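Local atomic coordinates of lipolytic protein G-D-S-L family (Chitinophaga pinensis, PDB entry 4Q7Q), a protein that probably hydrolyses ester bonds as a lipase or acylhydrolase of the GDSL family, though its substrate is not known. Residues 252-255 against 256-259; 149-153 against 154-158; 19-22 against 23-26; 112-115 against 116-120. All coordinates share one frame; numbering follows the deposited sequence.

Interaction 1. Residues 252-255 against 256-259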
# COMPACT_ATOMS: atom_id res chain seq x y z
N ALA A 252 -8.45 11.68 -4.32
CA ALA A 252 -9.45 12.73 -4.38
C ALA A 252 -9.96 12.97 -5.80
O ALA A 252 -11.15 13.20 -6.00
CB ALA A 252 -8.92 14.03 -3.76
N ASP A 253 -9.07 12.90 -6.79
CA ASP A 253 -9.47 13.06 -8.19
C ASP A 253 -10.50 12.02 -8.60
O ASP A 253 -11.49 12.33 -9.27
CB ASP A 253 -8.25 12.99 -9.12
CG ASP A 253 -7.32 14.17 -8.97
OD1 ASP A 253 -7.75 15.22 -8.44
OD2 ASP A 253 -6.15 14.07 -9.40
N VAL A 254 -10.27 10.77 -8.20
CA VAL A 254 -11.20 9.69 -8.52
C VAL A 254 -12.54 9.87 -7.80
O VAL A 254 -13.61 9.69 -8.40
CB VAL A 254 -10.59 8.33 -8.19
CG1 VAL A 254 -11.65 7.24 -8.26
CG2 VAL A 254 -9.44 8.03 -9.16
N PHE A 255 -12.49 10.23 -6.53
CA PHE A 255 -13.72 10.50 -5.78
C PHE A 255 -14.52 11.60 -6.46
O PHE A 255 -15.75 11.50 -6.57
CB PHE A 255 -13.41 10.86 -4.33
CG PHE A 255 -13.11 9.67 -3.45
CD1 PHE A 255 -13.18 8.37 -3.94
CD2 PHE A 255 -12.76 9.86 -2.12
CE1 PHE A 255 -12.91 7.28 -3.12
CE2 PHE A 255 -12.48 8.77 -1.30
CZ PHE A 255 -12.56 7.48 -1.80
N ARG A 256 -13.84 12.65 -6.92
CA ARG A 256 -14.51 13.72 -7.65
C ARG A 256 -15.19 13.20 -8.91
O ARG A 256 -16.33 13.55 -9.19
CB ARG A 256 -13.53 14.83 -8.04
CG ARG A 256 -13.01 15.65 -6.88
CD ARG A 256 -12.26 16.87 -7.39
NE ARG A 256 -11.88 17.78 -6.32
CZ ARG A 256 -10.68 17.83 -5.76
NH1 ARG A 256 -9.72 17.01 -6.18
NH2 ARG A 256 -10.43 18.70 -4.79
N GLN A 257 -14.48 12.38 -9.68
CA GLN A 257 -15.02 11.84 -10.92
C GLN A 257 -16.25 10.97 -10.67
O GLN A 257 -17.15 10.89 -11.51
CB GLN A 257 -13.96 11.05 -11.69
CG GLN A 257 -12.81 11.90 -12.21
CD GLN A 257 -11.57 11.09 -12.53
OE1 GLN A 257 -11.57 9.86 -12.42
NE2 GLN A 257 -10.50 11.77 -12.94
N LEU A 258 -16.29 10.34 -9.50
CA LEU A 258 -17.42 9.51 -9.10
C LEU A 258 -18.61 10.33 -8.60
O LEU A 258 -19.67 9.77 -8.30
CB LEU A 258 -17.00 8.52 -8.02
CG LEU A 258 -16.26 7.28 -8.52
CD1 LEU A 258 -15.81 6.44 -7.33
CD2 LEU A 258 -17.17 6.48 -9.43
N GLY A 259 -18.43 11.64 -8.49
CA GLY A 259 -19.48 12.52 -8.02
C GLY A 259 -19.63 12.55 -6.51
O GLY A 259 -20.72 12.79 -6.00

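Interaction 2. Residues 149-153 against 154-158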
# COMPACT_ATOMS: atom_id res chain seq x y z
N TYR A 149 12.32 -3.57 -7.41
CA TYR A 149 13.24 -3.74 -8.53
C TYR A 149 13.60 -5.23 -8.76
O TYR A 149 14.15 -5.58 -9.80
CB TYR A 149 14.52 -2.92 -8.31
CG TYR A 149 15.22 -3.26 -7.01
CD1 TYR A 149 16.05 -4.38 -6.92
CD2 TYR A 149 15.03 -2.48 -5.88
CE1 TYR A 149 16.67 -4.71 -5.73
CE2 TYR A 149 15.66 -2.80 -4.68
CZ TYR A 149 16.47 -3.92 -4.61
OH TYR A 149 17.09 -4.25 -3.44
N GLN A 150 13.29 -6.09 -7.78
CA GLN A 150 13.61 -7.51 -7.86
C GLN A 150 12.32 -8.33 -7.78
O GLN A 150 11.36 -7.91 -7.13
CB GLN A 150 14.58 -7.89 -6.72
CG GLN A 150 14.98 -9.37 -6.62
CD GLN A 150 15.75 -9.88 -7.82
OE1 GLN A 150 15.21 -10.01 -8.92
NE2 GLN A 150 17.04 -10.15 -7.62
N LYS A 151 12.30 -9.49 -8.44
CA LYS A 151 11.16 -10.40 -8.33
C LYS A 151 11.15 -11.10 -6.98
O LYS A 151 12.21 -11.33 -6.38
CB LYS A 151 11.20 -11.47 -9.43
CG LYS A 151 10.80 -10.94 -10.80
CD LYS A 151 10.86 -12.03 -11.87
CE LYS A 151 10.11 -11.59 -13.12
NZ LYS A 151 10.16 -12.58 -14.25
N LYS A 152 9.96 -11.43 -6.51
CA LYS A 152 9.82 -12.26 -5.33
C LYS A 152 9.05 -13.48 -5.77
O LYS A 152 7.95 -13.36 -6.30
CB LYS A 152 9.06 -11.52 -4.23
CG LYS A 152 8.85 -12.35 -2.96
CD LYS A 152 10.18 -12.73 -2.32
CE LYS A 152 9.97 -13.52 -1.03
NZ LYS A 152 9.78 -12.64 0.15
N ASN A 153 9.65 -14.66 -5.57
CA ASN A 153 9.02 -15.90 -5.99
C ASN A 153 8.54 -15.85 -7.45
O ASN A 153 7.46 -16.31 -7.78
CB ASN A 153 7.88 -16.27 -5.04
CG ASN A 153 8.38 -16.58 -3.63
OD1 ASN A 153 9.51 -16.25 -3.27
ND2 ASN A 153 7.54 -17.23 -2.84
N GLY A 154 9.36 -15.26 -8.32
CA GLY A 154 9.08 -15.24 -9.74
C GLY A 154 8.03 -14.24 -10.17
O GLY A 154 7.60 -14.25 -11.32
N GLN A 155 7.62 -13.36 -9.27
CA GLN A 155 6.61 -12.34 -9.60
C GLN A 155 7.11 -10.93 -9.33
O GLN A 155 7.78 -10.68 -8.33
CB GLN A 155 5.32 -12.57 -8.80
CG GLN A 155 4.75 -13.95 -8.98
CD GLN A 155 3.40 -14.14 -8.28
OE1 GLN A 155 2.41 -14.54 -8.90
NE2 GLN A 155 3.37 -13.87 -6.98
N THR A 156 6.78 -10.01 -10.23
CA THR A 156 7.06 -8.60 -9.99
C THR A 156 5.88 -7.97 -9.28
O THR A 156 4.75 -8.44 -9.40
CB THR A 156 7.26 -7.81 -11.29
OG1 THR A 156 6.03 -7.80 -12.02
CG2 THR A 156 8.37 -8.43 -12.14
N LEU A 157 6.13 -6.88 -8.57
CA LEU A 157 5.06 -6.15 -7.92
C LEU A 157 4.14 -5.56 -8.99
O LEU A 157 2.92 -5.44 -8.79
CB LEU A 157 5.61 -5.06 -7.00
CG LEU A 157 4.60 -4.24 -6.20
CD1 LEU A 157 3.70 -5.13 -5.33
CD2 LEU A 157 5.34 -3.23 -5.35
N GLU A 158 4.72 -5.22 -10.14
CA GLU A 158 3.93 -4.68 -11.23
C GLU A 158 2.80 -5.63 -11.65
O GLU A 158 1.73 -5.17 -12.04
CB GLU A 158 4.80 -4.33 -12.43
CG GLU A 158 4.01 -3.64 -13.52
CD GLU A 158 4.83 -3.26 -14.73
OE1 GLU A 158 5.94 -3.80 -14.91
OE2 GLU A 158 4.36 -2.40 -15.50
O HOH W 1 9.08 -6.71 -8.21
O HOH W 2 5.47 -12.64 -5.34

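Interaction 3. Residues 19-22 against 23-26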
# COMPACT_ATOMS: atom_id res chain seq x y z
N ASN A 19 -2.48 5.47 9.17
CA ASN A 19 -3.13 6.78 9.20
C ASN A 19 -3.50 7.19 10.62
O ASN A 19 -3.44 8.36 10.99
CB ASN A 19 -4.38 6.79 8.33
CG ASN A 19 -5.03 8.16 8.25
OD1 ASN A 19 -4.63 9.01 7.46
ND2 ASN A 19 -6.03 8.39 9.10
N ASP A 20 -3.87 6.20 11.43
CA ASP A 20 -4.36 6.47 12.78
C ASP A 20 -3.44 5.94 13.87
O ASP A 20 -3.83 5.88 15.04
CB ASP A 20 -5.79 5.95 12.93
CG ASP A 20 -6.74 6.70 12.02
OD1 ASP A 20 -6.85 6.32 10.84
OD2 ASP A 20 -7.35 7.70 12.48
N HIS A 21 -2.23 5.57 13.48
CA HIS A 21 -1.24 5.05 14.42
C HIS A 21 0.12 5.60 14.06
O HIS A 21 1.05 4.85 13.75
CB HIS A 21 -1.24 3.52 14.40
CG HIS A 21 -2.56 2.93 14.78
ND1 HIS A 21 -3.02 2.93 16.08
CD2 HIS A 21 -3.54 2.38 14.03
CE1 HIS A 21 -4.22 2.38 16.12
NE2 HIS A 21 -4.56 2.04 14.89
N LEU A 22 0.23 6.93 14.11
CA LEU A 22 1.45 7.59 13.67
C LEU A 22 2.64 7.29 14.58
O LEU A 22 3.78 7.40 14.14
CB LEU A 22 1.22 9.10 13.54
CG LEU A 22 0.09 9.44 12.56
CD1 LEU A 22 -0.23 10.92 12.60
CD2 LEU A 22 0.45 9.01 11.14
N ASP A 23 2.38 6.89 15.82
CA ASP A 23 3.46 6.45 16.71
C ASP A 23 4.22 5.26 16.11
O ASP A 23 5.42 5.12 16.32
CB ASP A 23 2.91 6.07 18.09
CG ASP A 23 1.85 4.98 18.02
OD1 ASP A 23 0.92 5.10 17.20
OD2 ASP A 23 1.94 4.01 18.80
N GLU A 24 3.52 4.43 15.33
CA GLU A 24 4.16 3.26 14.72
C GLU A 24 5.04 3.62 13.52
O GLU A 24 5.78 2.77 13.03
CB GLU A 24 3.12 2.20 14.36
CG GLU A 24 2.53 1.52 15.59
CD GLU A 24 1.44 0.53 15.29
OE1 GLU A 24 1.69 -0.46 14.56
OE2 GLU A 24 0.31 0.74 15.78
N THR A 25 4.96 4.87 13.06
CA THR A 25 5.91 5.37 12.06
C THR A 25 7.14 5.96 12.74
O THR A 25 8.00 6.53 12.08
CB THR A 25 5.30 6.45 11.13
OG1 THR A 25 5.13 7.68 11.86
CG2 THR A 25 3.96 5.99 10.57
N GLY A 26 7.22 5.85 14.07
CA GLY A 26 8.27 6.53 14.81
C GLY A 26 8.06 8.03 14.79
O GLY A 26 9.00 8.82 14.93
O HOH W 3 -2.06 4.79 17.91

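Interaction 4. Residues 112-115 against 116-120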
# COMPACT_ATOMS: atom_id res chain seq x y z
N ILE A 112 -14.74 -7.74 -3.12
CA ILE A 112 -15.73 -6.95 -3.86
C ILE A 112 -17.13 -7.53 -3.68
O ILE A 112 -18.11 -6.78 -3.56
CB ILE A 112 -15.34 -6.81 -5.34
CG1 ILE A 112 -14.14 -5.87 -5.45
CG2 ILE A 112 -16.51 -6.27 -6.16
CD1 ILE A 112 -13.46 -5.90 -6.80
N SER A 113 -17.24 -8.85 -3.62
CA SER A 113 -18.54 -9.47 -3.37
C SER A 113 -19.10 -9.09 -2.00
O SER A 113 -20.29 -8.82 -1.87
CB SER A 113 -18.46 -10.99 -3.50
OG SER A 113 -18.17 -11.35 -4.84
N LYS A 114 -18.23 -9.05 -0.98
CA LYS A 114 -18.67 -8.65 0.36
C LYS A 114 -19.17 -7.21 0.37
O LYS A 114 -20.20 -6.90 0.97
CB LYS A 114 -17.54 -8.79 1.38
CG LYS A 114 -17.94 -8.35 2.79
CD LYS A 114 -18.95 -9.30 3.40
CE LYS A 114 -19.14 -9.03 4.89
NZ LYS A 114 -20.19 -9.93 5.48
N ILE A 115 -18.43 -6.33 -0.30
CA ILE A 115 -18.82 -4.93 -0.38
C ILE A 115 -20.22 -4.79 -0.97
O ILE A 115 -21.07 -4.07 -0.44
CB ILE A 115 -17.82 -4.13 -1.21
CG1 ILE A 115 -16.51 -4.01 -0.45
CG2 ILE A 115 -18.40 -2.76 -1.55
CD1 ILE A 115 -15.37 -3.40 -1.25
N ARG A 116 -20.47 -5.51 -2.06
CA ARG A 116 -21.76 -5.45 -2.73
C ARG A 116 -22.88 -6.05 -1.88
O ARG A 116 -24.03 -5.62 -1.96
CB ARG A 116 -21.66 -6.11 -4.11
CG ARG A 116 -20.86 -5.25 -5.09
CD ARG A 116 -20.58 -5.96 -6.40
NE ARG A 116 -20.01 -5.05 -7.39
CZ ARG A 116 -19.33 -5.45 -8.47
NH1 ARG A 116 -19.12 -6.75 -8.67
NH2 ARG A 116 -18.84 -4.56 -9.32
N GLN A 117 -22.54 -7.04 -1.05
CA GLN A 117 -23.49 -7.58 -0.08
C GLN A 117 -23.83 -6.52 0.97
O GLN A 117 -25.00 -6.35 1.33
CB GLN A 117 -22.92 -8.82 0.60
CG GLN A 117 -23.73 -9.30 1.79
CD GLN A 117 -22.87 -10.02 2.82
OE1 GLN A 117 -22.29 -9.40 3.72
NE2 GLN A 117 -22.78 -11.34 2.69
N LEU A 118 -22.81 -5.82 1.46
CA LEU A 118 -23.00 -4.78 2.47
C LEU A 118 -23.81 -3.61 1.93
O LEU A 118 -24.71 -3.10 2.61
CB LEU A 118 -21.65 -4.27 2.97
CG LEU A 118 -20.85 -5.22 3.87
CD1 LEU A 118 -19.41 -4.75 4.00
CD2 LEU A 118 -21.52 -5.34 5.23
N ASN A 119 -23.49 -3.18 0.72
CA ASN A 119 -24.23 -2.12 0.06
C ASN A 119 -24.09 -2.22 -1.45
O ASN A 119 -23.09 -1.78 -2.01
CB ASN A 119 -23.78 -0.74 0.56
CG ASN A 119 -24.66 0.38 0.04
OD1 ASN A 119 -25.60 0.14 -0.72
ND2 ASN A 119 -24.36 1.60 0.44
N PRO A 120 -25.10 -2.79 -2.12
CA PRO A 120 -25.04 -2.93 -3.58
C PRO A 120 -24.98 -1.57 -4.31
O PRO A 120 -24.65 -1.54 -5.49
CB PRO A 120 -26.33 -3.69 -3.93
CG PRO A 120 -27.21 -3.53 -2.74
CD PRO A 120 -26.32 -3.38 -1.55
O HOH W 4 -19.35 -9.25 -7.25

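Interaction 1. Residues 252-255 against 256-259
D253 and R256 meet one turn apart at the C-terminal end of helix 241-257, which closes with a Schellman motif at G259. The backbone amides here find their acceptors in order. R256 N donates to A252 O at 2.9 Å, with an N-H...O angle of 160°. Q257 N donates to D253 O at 3.0 Å. L258 N has two acceptors: its main bond goes to V254 O at 3.0 Å, and a weak one goes to F255 O at 3.2 Å. G259 N donates to R256 O at 2.9 Å, and the positive phi of G259 then takes the chain out of helical geometry.

The charged pair lies on the outer side. R256 starts with CG anti to its carbonyl carbon (chi1 -70°) and runs extended from CG to NE. This carries the guanidinium back along the helix to D253. NH1 and D253 OD1 form a rather long salt bridge of 3.5 Å. OD1 sits at the guanidinium edge, near its plane, while the carboxylate is turned 41° from that plane. On the way, R256 CG passes close to A252 O, so the same carbonyl carries the amide bond and touches the arginine stem.

The inner side is apolar. A252 and F255 pack on L37 of helix 33-40, and the F255 ring meets W8 edge-to-face. V254 and L258 both rest on V125 of strand 123-127 and on P174. The two also touch each other at their methyl ends, with V254 CG1 4.3 Å from L258 CD1.

Interaction 2. Residues 149-153 against 154-158
K152 and Q155 form a single antiparallel hydrogen-bonded pair, joined by a type I' turn in which N153 and G154 both have positive phi. K152 N donates to Q155 O at 2.9 Å in a nearly straight bond. The return bond, Q155 N to K152 O, is 3.0 Å. K151 CA also makes a CA-H...O contact with Q155 O.

The side-chain contact is between K151 and T156. K151 is extended beyond CG and passes across the threonine methyl. Its CG lies 3.7 Å from T156 CG2, and its CE is at the same distance from that methyl. The K151 CD atom lies over the carbonyl of G154. In T156 the methyl is anti to the carbonyl carbon and OG1 takes the position between N and C (chi1 65°). That hydroxyl caps a backbone N in the first turn of helix 157-171. E159 OE2 in turn bonds T156 N, consistent with a capping box.

Two waters tie the arms together. One receives L157 N at 3.0 Å and donates to Q150 O. The other donates to K152 O at 2.8 Å and accepts from Q155 NE2 at 2.9 Å. Outside, Q155 NE2 bonds R87 O, and OE1 bonds V89 N. K152 NZ bonds W84 O and makes a cation-pi contact with that residue.

Backbone and water bonds thus carry this surface turn, with lysine methylenes adding a small apolar touch. The amide of Q155, bonded at both ends, should be fixed in its rotation.

Interaction 3. Residues 19-22 against 23-26
The H21 ring and the E24 carboxylate lie side by side and point the same way, their planes 46° apart. E24 OE2 stands oblique to the ring, 3.7 Å from H21 CG and 3.5 Å from H21 CB. D20 CB covers one ring face, 4.3 Å above the plane and offset toward the rim. Y17 also stacks with the ring, and its OH bonds E24 OE2. At H21 ND1 a water lies 2.8 Å away, and this water donates to D23 OD1.

The chain here makes a short 3-10 turn. E24 N donates to H21 O at 3.0 Å. L22 O takes two bonds from T25. T25 OG1 comes at 2.7 Å in the carbonyl plane, on a lone pair, while T25 N comes at 3.0 Å from above that plane. A chi1 of 73° folds the hydroxyl back to this carbonyl. OG1 is bonded to V29 N as well. A valine here would probably leave V29 N without its acceptor and L22 O without its in-plane donor.

The T25 side chain touches Y234 and comes close to the probable Ser-His-Asp triad but makes no contact with it. The turn belongs to the loop between helices 14-17 and 33-40. D20 binds Y46 and N48 of strand 44-50, an outer strand of the parallel sheet, and N19 OD1 accepts from T35 N of helix 33-40.

Interaction 4. Residues 112-115 against 116-120
K114 reaches along helix 104-118 to Q117 and L118. CB points away from the following turn. CG stands anti to the backbone N (chi1 178°), and a bend at chi2 (69°) turns the chain. CG lies 4.1 Å from L118 CD1. CD then passes 3.4 Å from Q117 OE1, and CE keeps the same distance from that oxygen. NZ ends on Q117 OE1 at 2.8 Å, in the amide carbonyl plane and on a lone pair. NZ also forms a salt bridge with D64. With an alanine in its place, D64 and Q117 OE1 would probably both lose their charged partner.

On another side, I112 CG2 lies 3.6 Å above one face of the R116 guanidinium. A water sits in plane at its edge, 2.9 Å from R116 NH1, and E171 pairs with NH2. N119 N closes the helix with a bond of 2.8 Å to I115 O. The N119 amide bonds A71 O and E121 N.

I112 and I115 face I124, and I115 and L118 face Y74. The helix thus packs on strands 73-77 and 123-127, as in the crossover helices of the alpha/beta/alpha SGNH hydrolase fold.

Interactions 1 and 4 are partly buried and both sit at the C-terminal ends of helices that pack on strand 123-127. Their centres lie about 20 Å apart. Each has apolar residues on the sheet side and an arginine reaching back one turn. In interaction 1 the arginine pairs with an aspartate of its own helix; in interaction 4 its charged partner lies outside. Interactions 2 and 3 are surface contacts, mostly in loops and turns, their centres about 28 Å apart on opposite sides of the chain's centre. They depend on turn bonds and waters. Interaction 2 leads into helix 157-171, whereas interaction 3 lies near a Ser-His-Asp arrangement that is probably the catalytic triad, as in other SGNH hydrolases.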